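Exoribonuclease II, mitochondrial (Candida glabrata, PDB 6F3H) probably degrades mitochondrial RNA as a magnesium-dependent exoribonuclease working in the 3' to 5' direction, the nuclease component of the mitochondrial RNA degradosome. Local coordinates at residues L451-Y462 / M700-N708; H427-F435 / L471-L481. The protein carries 1 engineered substitution. One frame throughout, in Å; residues are numbered along the deposited sequence.

Interaction 1 (L451-Y462 / M700-N708). With nucleotides of chain C.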
loop_
_atom_site.group_PDB
_atom_site.type_symbol
_atom_site.label_atom_id
_atom_site.label_comp_id
_atom_site.label_asym_id
_atom_site.label_seq_id
_atom_site.Cartn_x
_atom_site.Cartn_y
_atom_site.Cartn_z
ATOM N N LEU A 451 -12.598 -4.889 17.352
ATOM C CA LEU A 451 -11.502 -5.625 16.760
ATOM C C LEU A 451 -11.761 -5.906 15.290
ATOM O O LEU A 451 -10.868 -5.723 14.457
ATOM C CB LEU A 451 -11.274 -6.920 17.525
ATOM C CG LEU A 451 -10.182 -7.798 16.927
ATOM C CD1 LEU A 451 -8.843 -7.078 17.068
ATOM C CD2 LEU A 451 -10.144 -9.148 17.631
ATOM N N ARG A 452 -12.979 -6.330 14.953
ATOM C CA ARG A 452 -13.318 -6.555 13.554
ATOM C C ARG A 452 -13.084 -5.298 12.736
ATOM O O ARG A 452 -12.516 -5.344 11.641
ATOM C CB ARG A 452 -14.778 -6.954 13.427
ATOM C CG ARG A 452 -15.191 -8.315 13.898
ATOM C CD ARG A 452 -16.685 -8.491 13.554
ATOM N NE ARG A 452 -17.432 -7.216 13.531
ATOM C CZ ARG A 452 -17.778 -6.527 12.433
ATOM N NH1 ARG A 452 -18.450 -5.386 12.554
ATOM N NH2 ARG A 452 -17.442 -6.956 11.218
ATOM N N VAL A 453 -13.539 -4.163 13.253
ATOM C CA VAL A 453 -13.348 -2.908 12.548
ATOM C C VAL A 453 -11.869 -2.628 12.366
ATOM O O VAL A 453 -11.416 -2.237 11.284
ATOM C CB VAL A 453 -14.026 -1.774 13.323
ATOM C CG1 VAL A 453 -13.732 -0.451 12.651
ATOM C CG2 VAL A 453 -15.482 -2.046 13.428
ATOM N N SER A 454 -11.094 -2.827 13.424
ATOM C CA SER A 454 -9.686 -2.493 13.369
ATOM C C SER A 454 -9.014 -3.292 12.278
ATOM O O SER A 454 -8.365 -2.735 11.391
ATOM C CB SER A 454 -9.052 -2.800 14.716
ATOM O OG SER A 454 -9.760 -2.122 15.732
ATOM N N LEU A 455 -9.275 -4.586 12.254
ATOM C CA LEU A 455 -8.684 -5.435 11.233
ATOM C C LEU A 455 -9.189 -5.074 9.851
ATOM O O LEU A 455 -8.497 -5.304 8.854
ATOM C CB LEU A 455 -9.001 -6.885 11.559
ATOM C CG LEU A 455 -8.443 -7.301 12.924
ATOM C CD1 LEU A 455 -9.017 -8.638 13.335
ATOM C CD2 LEU A 455 -6.909 -7.354 12.901
ATOM N N LYS A 456 -10.393 -4.528 9.764
ATOM C CA LYS A 456 -10.866 -4.058 8.475
ATOM C C LYS A 456 -10.028 -2.884 7.997
ATOM O O LYS A 456 -9.486 -2.916 6.892
ATOM C CB LYS A 456 -12.343 -3.688 8.572
ATOM C CG LYS A 456 -13.005 -3.297 7.260
ATOM C CD LYS A 456 -14.436 -2.851 7.518
ATOM C CE LYS A 456 -14.677 -1.407 7.048
ATOM N NZ LYS A 456 -13.733 -0.353 7.566
ATOM N N ARG A 457 -9.852 -1.862 8.840
ATOM C CA ARG A 457 -8.892 -0.812 8.524
ATOM C C ARG A 457 -7.501 -1.382 8.668
ATOM O O ARG A 457 -6.800 -1.033 9.610
ATOM C CB ARG A 457 -8.958 0.352 9.494
ATOM C CG ARG A 457 -10.249 0.619 10.145
ATOM C CD ARG A 457 -10.085 1.988 10.722
ATOM N NE ARG A 457 -11.326 2.612 11.159
ATOM C CZ ARG A 457 -11.378 3.831 11.697
ATOM N NH1 ARG A 457 -10.260 4.527 11.870
ATOM N NH2 ARG A 457 -12.536 4.369 12.050
ATOM N N ALA A 458 -7.066 -2.226 7.759
ATOM C CA ALA A 458 -5.911 -3.068 8.043
ATOM C C ALA A 458 -4.646 -2.321 8.468
ATOM O O ALA A 458 -3.681 -2.983 8.835
ATOM C CB ALA A 458 -5.616 -3.913 6.806
ATOM N N PHE A 459 -4.575 -0.993 8.373
ATOM C CA PHE A 459 -3.432 -0.250 8.885
ATOM C C PHE A 459 -3.919 1.098 9.366
ATOM O O PHE A 459 -5.060 1.493 9.148
ATOM C CB PHE A 459 -2.326 -0.034 7.849
ATOM C CG PHE A 459 -1.876 -1.290 7.162
ATOM C CD1 PHE A 459 -2.676 -1.934 6.242
ATOM C CD2 PHE A 459 -0.669 -1.866 7.477
ATOM C CE1 PHE A 459 -2.275 -3.110 5.643
ATOM C CE2 PHE A 459 -0.257 -3.057 6.869
ATOM C CZ PHE A 459 -1.060 -3.672 5.964
ATOM N N THR A 460 -3.051 1.815 10.031
ATOM C CA THR A 460 -3.350 3.210 10.233
ATOM C C THR A 460 -3.035 3.910 8.928
ATOM O O THR A 460 -2.152 3.477 8.181
ATOM C CB THR A 460 -2.560 3.788 11.397
ATOM O OG1 THR A 460 -3.231 3.447 12.607
ATOM C CG2 THR A 460 -2.546 5.249 11.328
ATOM N N THR A 461 -3.849 4.910 8.599
ATOM C CA THR A 461 -3.725 5.684 7.370
ATOM C C THR A 461 -2.988 6.990 7.666
ATOM O O THR A 461 -3.508 7.861 8.369
ATOM C CB THR A 461 -5.100 5.940 6.777
ATOM O OG1 THR A 461 -5.744 4.680 6.517
ATOM C CG2 THR A 461 -4.952 6.666 5.489
ATOM N N TYR A 462 -1.768 7.108 7.164
ATOM C CA TYR A 462 -0.907 8.257 7.410
ATOM C C TYR A 462 -0.777 9.036 6.107
ATOM O O TYR A 462 -0.195 8.532 5.142
ATOM C CB TYR A 462 0.470 7.821 7.910
ATOM C CG TYR A 462 0.514 7.110 9.267
ATOM C CD1 TYR A 462 0.286 7.796 10.455
ATOM C CD2 TYR A 462 0.820 5.757 9.356
ATOM C CE1 TYR A 462 0.336 7.148 11.685
ATOM C CE2 TYR A 462 0.865 5.105 10.572
ATOM C CZ TYR A 462 0.629 5.800 11.736
ATOM O OH TYR A 462 0.677 5.136 12.953
HETATM N N MSE A 700 -0.125 -1.376 16.694
HETATM C CA MSE A 700 -1.251 -0.418 16.748
HETATM C C MSE A 700 -1.511 0.269 15.444
HETATM O O MSE A 700 -2.393 1.117 15.343
HETATM C CB MSE A 700 -1.012 0.690 17.744
HETATM C CG MSE A 700 -0.966 0.301 19.186
HETATM SE SE MSE A 700 -0.178 1.777 20.229
HETATM C CE MSE A 700 -1.751 2.873 20.549
ATOM N N ARG A 701 -0.681 -0.039 14.469
ATOM C CA ARG A 701 -0.714 0.665 13.207
ATOM C C ARG A 701 -0.499 -0.269 12.034
ATOM O O ARG A 701 -0.548 0.194 10.897
ATOM C CB ARG A 701 0.338 1.781 13.196
ATOM C CG ARG A 701 1.765 1.289 13.190
ATOM C CD ARG A 701 2.736 2.449 13.044
ATOM N NE ARG A 701 4.131 2.019 13.101
ATOM C CZ ARG A 701 4.854 1.658 12.046
ATOM N NH1 ARG A 701 4.319 1.674 10.841
ATOM N NH2 ARG A 701 6.111 1.276 12.189
ATOM N N ARG A 702 -0.268 -1.556 12.280
ATOM C CA ARG A 702 -0.199 -2.595 11.261
ATOM C C ARG A 702 -0.983 -3.799 11.751
ATOM O O ARG A 702 -0.649 -4.375 12.786
ATOM C CB ARG A 702 1.238 -3.008 10.970
ATOM C CG ARG A 702 2.106 -1.952 10.402
ATOM C CD ARG A 702 3.293 -2.618 9.761
ATOM N NE ARG A 702 4.174 -3.143 10.787
ATOM C CZ ARG A 702 5.449 -2.810 10.920
ATOM N NH1 ARG A 702 6.003 -1.959 10.067
ATOM N NH2 ARG A 702 6.175 -3.358 11.888
ATOM N N GLY A 703 -2.003 -4.203 10.980
ATOM C CA GLY A 703 -2.784 -5.390 11.231
ATOM C C GLY A 703 -1.998 -6.687 11.273
ATOM O O GLY A 703 -2.286 -7.537 12.123
ATOM N N PRO A 704 -1.032 -6.893 10.373
ATOM C CA PRO A 704 -0.173 -8.081 10.525
ATOM C C PRO A 704 0.465 -8.171 11.900
ATOM O O PRO A 704 0.414 -9.231 12.534
ATOM C CB PRO A 704 0.879 -7.899 9.439
ATOM C CG PRO A 704 0.382 -6.882 8.555
ATOM C CD PRO A 704 -0.700 -6.115 9.184
ATOM N N ASP A 705 1.066 -7.081 12.386
ATOM C CA ASP A 705 1.651 -7.127 13.716
ATOM C C ASP A 705 0.574 -7.414 14.739
ATOM O O ASP A 705 0.729 -8.288 15.590
ATOM C CB ASP A 705 2.378 -5.823 14.048
ATOM C CG ASP A 705 3.366 -5.452 13.001
ATOM O OD1 ASP A 705 3.024 -5.605 11.827
ATOM O OD2 ASP A 705 4.476 -5.007 13.333
ATOM N N LEU A 706 -0.558 -6.737 14.622
ATOM C CA LEU A 706 -1.617 -6.896 15.606
ATOM C C LEU A 706 -2.087 -8.336 15.696
ATOM O O LEU A 706 -2.442 -8.812 16.775
ATOM C CB LEU A 706 -2.775 -5.977 15.262
ATOM C CG LEU A 706 -3.928 -6.135 16.239
ATOM C CD1 LEU A 706 -3.505 -5.659 17.618
ATOM C CD2 LEU A 706 -5.124 -5.342 15.787
ATOM N N ILE A 707 -2.113 -9.045 14.576
ATOM C CA ILE A 707 -2.546 -10.441 14.593
ATOM C C ILE A 707 -1.475 -11.348 15.176
ATOM O O ILE A 707 -1.776 -12.286 15.926
ATOM C CB ILE A 707 -2.927 -10.874 13.178
ATOM C CG1 ILE A 707 -4.373 -10.485 12.931
ATOM C CG2 ILE A 707 -2.667 -12.341 12.978
ATOM C CD1 ILE A 707 -4.919 -11.053 11.675
ATOM N N ASN A 708 -0.213 -11.101 14.820
ATOM C CA ASN A 708 0.898 -11.820 15.429
ATOM C C ASN A 708 0.859 -11.714 16.957
ATOM O O ASN A 708 1.235 -12.663 17.652
ATOM C CB ASN A 708 2.218 -11.273 14.869
ATOM C CG ASN A 708 2.394 -11.562 13.368
ATOM O OD1 ASN A 708 1.845 -12.516 12.849
ATOM N ND2 ASN A 708 3.152 -10.719 12.676
ATOM P P C C 6 6.226 3.536 15.734
ATOM O OP1 C C 6 5.874 3.568 17.160
ATOM O OP2 C C 6 6.003 2.332 14.918
ATOM O "O5'" C C 6 5.462 4.774 15.130
ATOM C "C5'" C C 6 5.746 6.074 15.620
ATOM C "C4'" C C 6 5.132 7.154 14.760
ATOM O "O4'" C C 6 5.813 7.259 13.480
ATOM C "C3'" C C 6 3.686 6.974 14.356
ATOM O "O3'" C C 6 2.770 7.229 15.399
ATOM C "C2'" C C 6 3.579 7.972 13.234
ATOM O "O2'" C C 6 3.631 9.266 13.789
ATOM C "C1'" C C 6 4.908 7.742 12.517
ATOM N N1 C C 6 4.771 6.776 11.390
ATOM C C2 C C 6 4.337 7.277 10.138
ATOM O O2 C C 6 4.117 8.481 10.007
ATOM N N3 C C 6 4.157 6.498 9.053
ATOM C C4 C C 6 4.390 5.212 9.182
ATOM N N4 C C 6 4.209 4.477 8.079
ATOM C C5 C C 6 4.831 4.653 10.429
ATOM C C6 C C 6 4.999 5.444 11.497
ATOM P P A C 5 9.254 -0.166 12.686
ATOM O OP1 A C 5 8.929 -1.029 13.843
ATOM O OP2 A C 5 8.488 -0.338 11.418
ATOM O "O5'" A C 5 9.042 1.326 13.160
ATOM C "C5'" A C 5 9.734 1.792 14.300
ATOM C "C4'" A C 5 9.735 3.291 14.393
ATOM O "O4'" A C 5 10.450 3.858 13.269
ATOM C "C3'" A C 5 8.380 3.973 14.354
ATOM O "O3'" A C 5 7.747 3.971 15.613
ATOM C "C2'" A C 5 8.742 5.365 13.879
ATOM O "O2'" A C 5 9.315 6.114 14.940
ATOM C "C1'" A C 5 9.828 5.047 12.861
ATOM N N9 A C 5 9.219 4.784 11.567
ATOM C C8 A C 5 8.838 3.590 11.006
ATOM N N7 A C 5 8.269 3.717 9.834
ATOM C C5 A C 5 8.273 5.088 9.653
ATOM C C6 A C 5 7.823 5.888 8.604
ATOM N N6 A C 5 7.249 5.394 7.500
ATOM N N1 A C 5 7.990 7.226 8.752
ATOM C C2 A C 5 8.568 7.712 9.865
ATOM N N3 A C 5 9.042 7.063 10.927
ATOM C C4 A C 5 8.847 5.754 10.725
#
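The Tyr462 and Arg701 side chains cross at about a right angle, and the ring and guanidinium planes are 61° apart. One face of the tyrosine carries the base of C6 of chain C, whose C2 sits 3.8 Å above the ring plane and over its centre; Thr460 CG2 lies over the opposite face, offset toward the rim. The phenol oxygen lies against the aliphatic part of the arginine, Tyr462 OH being 3.4 Å from both Arg701 CB and CD. Arg701 CG lies between the backbone N and the carbonyl carbon (chi1 68°), and the chain runs extended to NE, carrying the guanidinium past that hydroxyl to the phosphates. The guanidinium has C5 of the same base over one face and phosphates at its edge. Two of its nitrogens grip OP2 of C6 of chain C: Arg701 NE at 2.6 Å and NH2 at 2.9 Å. A weak bond from NH2 reaches OP2 of A5 of chain C, which also accepts from Arg702 NH1. Arg702 is itself held side-on by Asp705, with NE bonded to OD1 and NH2 to OD2, which orients it.

Next to these groups the backbones form a single bridge between Phe459 and Arg702. Its firmer bond is Thr460 N to Arg701 O (3.1 Å, 168° at the hydrogen); the Gly703 N to Ala458 O bond is less certain in the model. Arg701 O also lies at the edge of the Phe459 ring, and Phe459 CE2 packs 3.9 Å from Pro704 CD. Leu455 CD2 meets Leu706 CD2 at 3.9 Å and touches Ile707, joining helix 449-456 to helix 703-716. With the Arg701 side chain about 8 Å from the bound magnesium, this aromatic face beside phosphate-binding arginines is consistent with the RNA-binding wall beside an RNB-domain active site.

Interaction 2 (H427-F435 / L471-L481)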
loop_
_atom_site.group_PDB
_atom_site.type_symbol
_atom_site.label_atom_id
_atom_site.label_comp_id
_atom_site.label_asym_id
_atom_site.label_seq_id
_atom_site.Cartn_x
_atom_site.Cartn_y
_atom_site.Cartn_z
ATOM N N HIS A 427 10.399 -3.562 24.174
ATOM C CA HIS A 427 9.078 -3.531 24.760
ATOM C C HIS A 427 8.140 -2.951 23.736
ATOM O O HIS A 427 8.290 -1.799 23.327
ATOM C CB HIS A 427 9.046 -2.718 26.040
ATOM C CG HIS A 427 10.217 -2.983 26.909
ATOM N ND1 HIS A 427 10.369 -4.171 27.583
ATOM C CD2 HIS A 427 11.282 -2.215 27.232
ATOM C CE1 HIS A 427 11.501 -4.132 28.259
ATOM N NE2 HIS A 427 12.069 -2.953 28.070
ATOM N N ILE A 428 7.194 -3.756 23.324
ATOM C CA ILE A 428 6.240 -3.380 22.312
ATOM C C ILE A 428 4.937 -3.125 23.042
ATOM O O ILE A 428 4.573 -3.888 23.944
ATOM C CB ILE A 428 6.109 -4.514 21.285
ATOM C CG1 ILE A 428 7.406 -4.655 20.504
ATOM C CG2 ILE A 428 5.026 -4.181 20.321
ATOM C CD1 ILE A 428 8.081 -3.332 20.228
ATOM N N ALA A 429 4.248 -2.053 22.681
ATOM C CA ALA A 429 2.945 -1.831 23.283
ATOM C C ALA A 429 2.086 -3.076 23.092
ATOM O O ALA A 429 2.294 -3.847 22.147
ATOM C CB ALA A 429 2.277 -0.612 22.667
ATOM N N ASP A 430 1.109 -3.298 23.957
ATOM C CA ASP A 430 0.320 -4.522 23.890
ATOM C C ASP A 430 -1.136 -4.167 23.658
ATOM O O ASP A 430 -1.981 -4.279 24.557
ATOM C CB ASP A 430 0.472 -5.380 25.139
ATOM C CG ASP A 430 -0.420 -6.577 25.095
ATOM O OD1 ASP A 430 -0.454 -7.227 24.026
ATOM O OD2 ASP A 430 -1.091 -6.856 26.108
ATOM N N PRO A 431 -1.470 -3.745 22.450
ATOM C CA PRO A 431 -2.871 -3.478 22.171
ATOM C C PRO A 431 -3.678 -4.760 22.106
ATOM O O PRO A 431 -4.881 -4.739 22.392
ATOM C CB PRO A 431 -2.819 -2.718 20.845
ATOM C CG PRO A 431 -1.603 -3.240 20.181
ATOM C CD PRO A 431 -0.632 -3.650 21.249
ATOM N N ALA A 432 -3.044 -5.889 21.778
ATOM C CA ALA A 432 -3.774 -7.152 21.758
ATOM C C ALA A 432 -4.462 -7.422 23.096
ATOM O O ALA A 432 -5.495 -8.096 23.139
ATOM C CB ALA A 432 -2.826 -8.292 21.386
ATOM N N GLY A 433 -3.917 -6.890 24.193
ATOM C CA GLY A 433 -4.477 -7.170 25.503
ATOM C C GLY A 433 -5.849 -6.581 25.765
ATOM O O GLY A 433 -6.599 -7.115 26.580
ATOM N N LEU A 434 -6.209 -5.492 25.090
ATOM C CA LEU A 434 -7.452 -4.808 25.458
ATOM C C LEU A 434 -8.707 -5.526 24.975
ATOM O O LEU A 434 -9.819 -5.028 25.210
ATOM C CB LEU A 434 -7.434 -3.357 24.966
ATOM C CG LEU A 434 -6.199 -2.570 25.433
ATOM C CD1 LEU A 434 -5.196 -2.538 24.362
ATOM C CD2 LEU A 434 -6.483 -1.138 25.835
ATOM N N PHE A 435 -8.556 -6.696 24.354
ATOM C CA PHE A 435 -9.654 -7.411 23.739
ATOM C C PHE A 435 -9.840 -8.803 24.332
ATOM O O PHE A 435 -8.868 -9.555 24.470
ATOM C CB PHE A 435 -9.419 -7.558 22.237
ATOM C CG PHE A 435 -9.324 -6.254 21.524
ATOM C CD1 PHE A 435 -10.440 -5.449 21.373
ATOM C CD2 PHE A 435 -8.131 -5.837 20.982
ATOM C CE1 PHE A 435 -10.357 -4.238 20.709
ATOM C CE2 PHE A 435 -8.049 -4.623 20.314
ATOM C CZ PHE A 435 -9.160 -3.826 20.183
ATOM N N LEU A 471 -6.965 1.864 15.264
ATOM C CA LEU A 471 -7.605 1.601 16.554
ATOM C C LEU A 471 -8.240 2.869 17.136
ATOM O O LEU A 471 -7.865 3.984 16.757
ATOM C CB LEU A 471 -6.570 1.043 17.532
ATOM C CG LEU A 471 -6.112 -0.406 17.359
ATOM C CD1 LEU A 471 -4.725 -0.639 17.944
ATOM C CD2 LEU A 471 -7.086 -1.315 18.032
ATOM N N PRO A 472 -9.216 2.745 18.046
ATOM C CA PRO A 472 -9.866 3.951 18.597
ATOM C C PRO A 472 -8.913 4.792 19.436
ATOM O O PRO A 472 -7.898 4.312 19.934
ATOM C CB PRO A 472 -11.004 3.400 19.468
ATOM C CG PRO A 472 -11.127 1.964 19.130
ATOM C CD PRO A 472 -9.852 1.498 18.504
ATOM N N LYS A 473 -9.277 6.064 19.633
ATOM C CA LYS A 473 -8.431 6.940 20.441
ATOM C C LYS A 473 -8.281 6.389 21.838
ATOM O O LYS A 473 -7.182 6.391 22.394
ATOM C CB LYS A 473 -9.005 8.357 20.522
ATOM N N SER A 474 -9.378 5.908 22.419
ATOM C CA SER A 474 -9.334 5.426 23.794
ATOM C C SER A 474 -8.311 4.317 23.961
ATOM O O SER A 474 -7.489 4.347 24.879
ATOM C CB SER A 474 -10.708 4.926 24.211
ATOM O OG SER A 474 -10.985 3.705 23.573
ATOM N N PHE A 475 -8.341 3.336 23.072
ATOM C CA PHE A 475 -7.401 2.229 23.148
ATOM C C PHE A 475 -5.974 2.688 22.912
ATOM O O PHE A 475 -5.029 2.057 23.403
ATOM C CB PHE A 475 -7.764 1.176 22.102
ATOM C CG PHE A 475 -9.037 0.432 22.389
ATOM C CD1 PHE A 475 -10.209 1.107 22.667
ATOM C CD2 PHE A 475 -9.070 -0.948 22.318
ATOM C CE1 PHE A 475 -11.374 0.426 22.922
ATOM C CE2 PHE A 475 -10.232 -1.639 22.570
ATOM C CZ PHE A 475 -11.387 -0.958 22.867
ATOM N N CYS A 476 -5.793 3.774 22.163
ATOM C CA CYS A 476 -4.443 4.235 21.871
ATOM C C CYS A 476 -3.803 4.885 23.090
ATOM O O CYS A 476 -2.619 4.671 23.368
ATOM C CB CYS A 476 -4.453 5.204 20.681
ATOM S SG CYS A 476 -4.759 4.480 19.015
ATOM N N ASN A 477 -4.574 5.680 23.824
ATOM C CA ASN A 477 -4.065 6.318 25.028
ATOM C C ASN A 477 -3.624 5.284 26.043
ATOM O O ASN A 477 -2.579 5.440 26.687
ATOM C CB ASN A 477 -5.148 7.218 25.599
ATOM C CG ASN A 477 -5.194 8.545 24.902
ATOM O OD1 ASN A 477 -4.162 9.045 24.444
ATOM N ND2 ASN A 477 -6.394 9.109 24.768
ATOM N N ARG A 478 -4.410 4.214 26.194
ATOM C CA ARG A 478 -4.083 3.189 27.172
ATOM C C ARG A 478 -2.867 2.398 26.747
ATOM O O ARG A 478 -1.942 2.191 27.535
ATOM C CB ARG A 478 -5.251 2.231 27.392
ATOM C CG ARG A 478 -4.781 1.004 28.121
ATOM C CD ARG A 478 -5.821 0.357 28.990
ATOM N NE ARG A 478 -5.177 -0.675 29.804
ATOM C CZ ARG A 478 -5.395 -0.868 31.105
ATOM N NH1 ARG A 478 -6.246 -0.089 31.767
ATOM N NH2 ARG A 478 -4.747 -1.838 31.750
ATOM N N ALA A 479 -2.837 1.964 25.504
ATOM C CA ALA A 479 -1.801 1.034 25.094
ATOM C C ALA A 479 -0.474 1.711 24.782
ATOM O O ALA A 479 0.558 1.030 24.778
ATOM C CB ALA A 479 -2.296 0.257 23.870
ATOM N N ASP A 480 -0.479 3.029 24.597
ATOM C CA ASP A 480 0.706 3.765 24.182
ATOM C C ASP A 480 1.829 3.658 25.198
ATOM O O ASP A 480 1.612 3.767 26.413
ATOM C CB ASP A 480 0.363 5.243 23.972
ATOM C CG ASP A 480 0.265 5.624 22.513
ATOM O OD1 ASP A 480 1.124 5.165 21.738
ATOM O OD2 ASP A 480 -0.650 6.386 22.134
ATOM N N LEU A 481 3.042 3.479 24.686
ATOM C CA LEU A 481 4.207 3.585 25.541
ATOM C C LEU A 481 4.565 5.048 25.756
ATOM O O LEU A 481 3.944 5.967 25.212
ATOM C CB LEU A 481 5.403 2.859 24.944
ATOM C CG LEU A 481 5.303 1.376 24.649
ATOM C CD1 LEU A 481 6.677 0.773 24.769
ATOM C CD2 LEU A 481 4.348 0.675 25.585
#
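Leu434, Phe475 and Ala479 form the centre of this contact: Leu434 has 83 Å² buried by the opposite segment, Phe475 67 Å² and Ala479 58 Å². Leu434 reaches onto helix 473-479 from the short 3-10 turn at 432-434 and touches three of its residues. Its CB lies 3.9 Å from Phe475 CD2, its CD1 4.1 Å from Ala479 CB, and its CD2 3.6 Å from Arg478 CD. The last contact uses the extended methylene part of the arginine, whose CG is anti to the backbone N (chi1 166°); the charged end continues to a salt bridge with Glu489.

Phe475, one helical turn before Ala479, also meets Phe435. Their planes are near parallel, 30° apart, but the centroids stand 5.2 Å from each other and the rings are slid so far that they barely overlap. The closest carbons there are modelled too near each other for the fine geometry to be trusted. At the edge of the Phe435 ring, near its plane, Leu471 CD2 lies 3.9 Å from CZ, while the other methyl of the leucine, CD1, packs 4.0 Å from Pro431 CB. Pro431 also rests on the methyl of Ala479, the Pro431 and Ala479 CA atoms being 5.5 Å apart.

Beyond the helix, Leu481, with as much surface buried as Ala479, spreads its two methyls along strand 421-429: its CD2 is 3.8 Å from Ala429 CB, and its CD1 lies by the backbone of His427. The chemistry is thus almost wholly apolar. Polar bonding between the two segments is absent, and His427, Asp430 and Arg478 send their polar ends to Ser492, His713 and Glu489, so shape and hydrophobic burial hold helix 473-479 against the turn at 431-435, and Leu481 against the strand.

Overall arrangement
The two contacts lie with their centres 12 Å apart, both inside the RNB domain range, and their segments alternate along the chain: 427-435, 451-462, 471-481, then 700-708 more than 200 residues later. They touch directly. The selenomethionine Met700 of interaction 1 packs against Leu471 and Pro431 of interaction 2, its CG 3.7 Å from Pro431 CG. Interaction 2 also borders both helices of interaction 1: Phe435 lies on helix 449-456 and Pro431 on helix 703-716. Interaction 1 meets the RNA, whereas interaction 2 is packing beside it, joining the mixed sheet through strand 421-429 to helix 473-479, with the Leu481 side chain about 8 Å from the magnesium.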